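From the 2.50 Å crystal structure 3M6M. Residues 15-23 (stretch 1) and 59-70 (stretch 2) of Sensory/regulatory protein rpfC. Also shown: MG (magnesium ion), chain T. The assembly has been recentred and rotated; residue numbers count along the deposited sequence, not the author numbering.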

# COMPACT_ATOMS: atom_id res chain seq x y z
N MET D 15 -39.58 -20.90 -21.97
CA MET D 15 -38.79 -20.54 -20.75
C MET D 15 -39.69 -20.35 -19.53
O MET D 15 -40.84 -19.94 -19.66
CB MET D 15 -37.97 -19.28 -20.99
CG MET D 15 -36.82 -19.45 -21.97
SD MET D 15 -35.75 -18.00 -22.05
CE MET D 15 -34.62 -18.51 -23.34
N ARG D 16 -39.14 -20.64 -18.36
CA ARG D 16 -39.84 -20.44 -17.09
C ARG D 16 -39.41 -19.10 -16.50
O ARG D 16 -38.24 -18.90 -16.15
CB ARG D 16 -39.55 -21.59 -16.13
CG ARG D 16 -40.73 -21.99 -15.26
CD ARG D 16 -40.59 -23.44 -14.79
NE ARG D 16 -41.80 -23.91 -14.10
CZ ARG D 16 -41.92 -24.02 -12.78
NH1 ARG D 16 -40.91 -23.70 -11.98
NH2 ARG D 16 -43.06 -24.46 -12.26
N MET D 17 -40.36 -18.17 -16.40
CA MET D 17 -40.05 -16.79 -16.03
C MET D 17 -40.57 -16.39 -14.66
O MET D 17 -41.69 -16.74 -14.27
CB MET D 17 -40.60 -15.82 -17.09
CG MET D 17 -39.88 -15.87 -18.42
SD MET D 17 -38.21 -15.21 -18.32
CE MET D 17 -37.57 -15.71 -19.91
N LEU D 18 -39.74 -15.64 -13.93
CA LEU D 18 -40.11 -15.08 -12.64
C LEU D 18 -40.00 -13.56 -12.69
O LEU D 18 -38.94 -13.02 -13.04
CB LEU D 18 -39.25 -15.67 -11.52
CG LEU D 18 -39.57 -15.35 -10.06
CD1 LEU D 18 -41.03 -15.64 -9.70
CD2 LEU D 18 -38.64 -16.12 -9.15
N VAL D 19 -41.09 -12.88 -12.36
CA VAL D 19 -41.17 -11.43 -12.48
C VAL D 19 -41.49 -10.78 -11.14
O VAL D 19 -42.38 -11.24 -10.42
CB VAL D 19 -42.23 -11.01 -13.54
CG1 VAL D 19 -42.28 -9.49 -13.68
CG2 VAL D 19 -41.93 -11.64 -14.89
N ALA D 20 -40.76 -9.72 -10.80
CA ALA D 20 -41.01 -8.96 -9.58
C ALA D 20 -41.18 -7.47 -9.87
O ALA D 20 -40.31 -6.82 -10.45
CB ALA D 20 -39.89 -9.18 -8.57
N ASP D 21 -42.33 -6.94 -9.45
CA ASP D 21 -42.62 -5.51 -9.50
C ASP D 21 -43.68 -5.18 -8.45
O ASP D 21 -44.64 -5.93 -8.28
CB ASP D 21 -43.11 -5.09 -10.89
CG ASP D 21 -43.10 -3.59 -11.09
OD1 ASP D 21 -43.86 -2.88 -10.39
OD2 ASP D 21 -42.34 -3.11 -11.96
N ASP D 22 -43.49 -4.06 -7.75
CA ASP D 22 -44.37 -3.69 -6.65
C ASP D 22 -45.74 -3.14 -7.09
O ASP D 22 -46.68 -3.09 -6.29
CB ASP D 22 -43.68 -2.72 -5.68
CG ASP D 22 -43.15 -1.47 -6.36
OD1 ASP D 22 -42.36 -1.59 -7.32
OD2 ASP D 22 -43.51 -0.36 -5.92
N HIS D 23 -45.84 -2.75 -8.36
CA HIS D 23 -47.11 -2.26 -8.91
C HIS D 23 -47.83 -3.32 -9.73
O HIS D 23 -47.22 -4.03 -10.53
CB HIS D 23 -46.88 -0.98 -9.74
CG HIS D 23 -46.60 0.23 -8.91
ND1 HIS D 23 -45.32 0.68 -8.66
CD2 HIS D 23 -47.43 1.07 -8.25
CE1 HIS D 23 -45.37 1.75 -7.89
NE2 HIS D 23 -46.64 2.01 -7.63
MG MG T . -41.34 0.26 -8.74
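Stretch 2 59-70: YDAVIVDLHMPG

What draws the C-terminal ends of the two stretches together? A magnesium ion is bound by Asp-22 OD1 at 2.5 Å, Asp-65 OD2 at 2.3 Å and the carbonyl His-67 O at 2.3 Å. The shared metal lets Asp-22 OD1 and Asp-65 OD2 approach to 2.9 Å, a spacing two carboxylates would otherwise resist.

How do the backbones pair? Residues 61-65 form an extended strand parallel to strand 16-20, the axes 14° apart and 4.7 Å at closest approach. Hydrogen bonds alternate along it: Leu-18 N to Ala-61 O (3.2 Å), Ile-63 N to Leu-18 O (2.8 Å), Ala-20 N to Ile-63 O (2.9 Å) and Asp-65 N to Ala-20 O (2.8 Å). Before the strand, Asp-60 grips Arg-16 twice, Asp-60 OD2 accepting from Arg-16 N and Asp-60 N donating to Arg-16 O, both at 2.9 Å.

Which side chains meet on the two faces? The register sets Met-17 SD 3.8 Å from Ala-61 CB and Val-19 CG2 4.3 Å from Ile-63 CD1 on one face; Leu-18 CB lies 4.2 Å from Val-62 CG2 and Ala-20 CB 4.1 Å from Val-64 CG2 on the other.

What covers Tyr-59? Leu-18 lies over one ring face, Leu-18 CD2 being 3.7 Å from Tyr-59 CE2, while Arg-16 NH1 lies over the opposite face.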

# COMPACT_ATOMS: atom_id res chain seq x y z
N TYR D 59 -36.01 -21.44 -12.10
CA TYR D 59 -36.46 -20.59 -13.20
C TYR D 59 -35.33 -20.32 -14.20
O TYR D 59 -34.15 -20.31 -13.83
CB TYR D 59 -37.02 -19.27 -12.66
CG TYR D 59 -38.24 -19.44 -11.78
CD1 TYR D 59 -39.53 -19.45 -12.33
CD2 TYR D 59 -38.11 -19.60 -10.40
CE1 TYR D 59 -40.65 -19.61 -11.52
CE2 TYR D 59 -39.23 -19.77 -9.59
CZ TYR D 59 -40.49 -19.77 -10.15
OH TYR D 59 -41.60 -19.93 -9.35
N ASP D 60 -35.71 -20.11 -15.46
CA ASP D 60 -34.74 -19.88 -16.52
C ASP D 60 -34.16 -18.46 -16.49
O ASP D 60 -33.00 -18.25 -16.84
CB ASP D 60 -35.35 -20.18 -17.89
CG ASP D 60 -35.53 -21.67 -18.14
OD1 ASP D 60 -34.60 -22.45 -17.83
OD2 ASP D 60 -36.59 -22.06 -18.66
N ALA D 61 -34.98 -17.50 -16.06
CA ALA D 61 -34.57 -16.10 -15.96
C ALA D 61 -35.48 -15.33 -15.02
O ALA D 61 -36.67 -15.64 -14.89
CB ALA D 61 -34.57 -15.45 -17.35
N VAL D 62 -34.91 -14.33 -14.35
CA VAL D 62 -35.66 -13.47 -13.43
C VAL D 62 -35.67 -12.03 -13.93
O VAL D 62 -34.61 -11.45 -14.22
CB VAL D 62 -35.07 -13.52 -11.99
CG1 VAL D 62 -35.82 -12.57 -11.06
CG2 VAL D 62 -35.10 -14.94 -11.43
N ILE D 63 -36.87 -11.46 -14.06
CA ILE D 63 -37.02 -10.04 -14.39
C ILE D 63 -37.43 -9.28 -13.14
O ILE D 63 -38.52 -9.50 -12.60
CB ILE D 63 -38.07 -9.82 -15.51
CG1 ILE D 63 -37.78 -10.71 -16.72
CG2 ILE D 63 -38.11 -8.34 -15.90
CD1 ILE D 63 -38.89 -10.72 -17.77
N VAL D 64 -36.56 -8.39 -12.69
CA VAL D 64 -36.78 -7.64 -11.45
C VAL D 64 -36.92 -6.13 -11.69
O VAL D 64 -36.20 -5.54 -12.50
CB VAL D 64 -35.68 -7.94 -10.39
CG1 VAL D 64 -34.34 -7.31 -10.76
CG2 VAL D 64 -36.13 -7.50 -9.00
N ASP D 65 -37.87 -5.52 -10.98
CA ASP D 65 -38.01 -4.06 -10.95
C ASP D 65 -36.96 -3.50 -10.01
O ASP D 65 -36.80 -3.99 -8.89
CB ASP D 65 -39.42 -3.68 -10.49
CG ASP D 65 -39.62 -2.17 -10.38
OD1 ASP D 65 -39.05 -1.41 -11.19
OD2 ASP D 65 -40.37 -1.74 -9.47
N LEU D 66 -36.24 -2.47 -10.46
CA LEU D 66 -35.18 -1.88 -9.66
C LEU D 66 -35.70 -1.23 -8.39
O LEU D 66 -35.19 -1.50 -7.30
CB LEU D 66 -34.35 -0.88 -10.48
CG LEU D 66 -33.18 -0.16 -9.79
CD1 LEU D 66 -32.16 -1.13 -9.18
CD2 LEU D 66 -32.50 0.80 -10.75
N HIS D 67 -36.72 -0.38 -8.51
CA HIS D 67 -37.22 0.36 -7.36
C HIS D 67 -38.49 -0.22 -6.76
O HIS D 67 -39.59 -0.06 -7.30
CB HIS D 67 -37.35 1.85 -7.68
CG HIS D 67 -36.03 2.52 -7.90
ND1 HIS D 67 -35.59 2.92 -9.15
CD2 HIS D 67 -35.03 2.84 -7.04
CE1 HIS D 67 -34.40 3.47 -9.04
NE2 HIS D 67 -34.03 3.43 -7.77
N MET D 68 -38.31 -0.90 -5.63
CA MET D 68 -39.39 -1.47 -4.85
C MET D 68 -39.13 -1.14 -3.38
O MET D 68 -37.97 -1.04 -2.99
CB MET D 68 -39.46 -3.00 -5.03
CG MET D 68 -39.70 -3.47 -6.46
SD MET D 68 -39.71 -5.27 -6.66
CE MET D 68 -38.00 -5.66 -6.26
N PRO D 69 -40.19 -0.95 -2.58
CA PRO D 69 -40.01 -0.68 -1.15
C PRO D 69 -39.48 -1.90 -0.39
O PRO D 69 -39.67 -3.03 -0.83
CB PRO D 69 -41.43 -0.34 -0.67
CG PRO D 69 -42.21 -0.03 -1.91
CD PRO D 69 -41.62 -0.89 -2.97
N GLY D 70 -38.82 -1.65 0.74
CA GLY D 70 -38.28 -2.72 1.58
C GLY D 70 -36.94 -3.23 1.07
O GLY D 70 -35.89 -2.86 1.58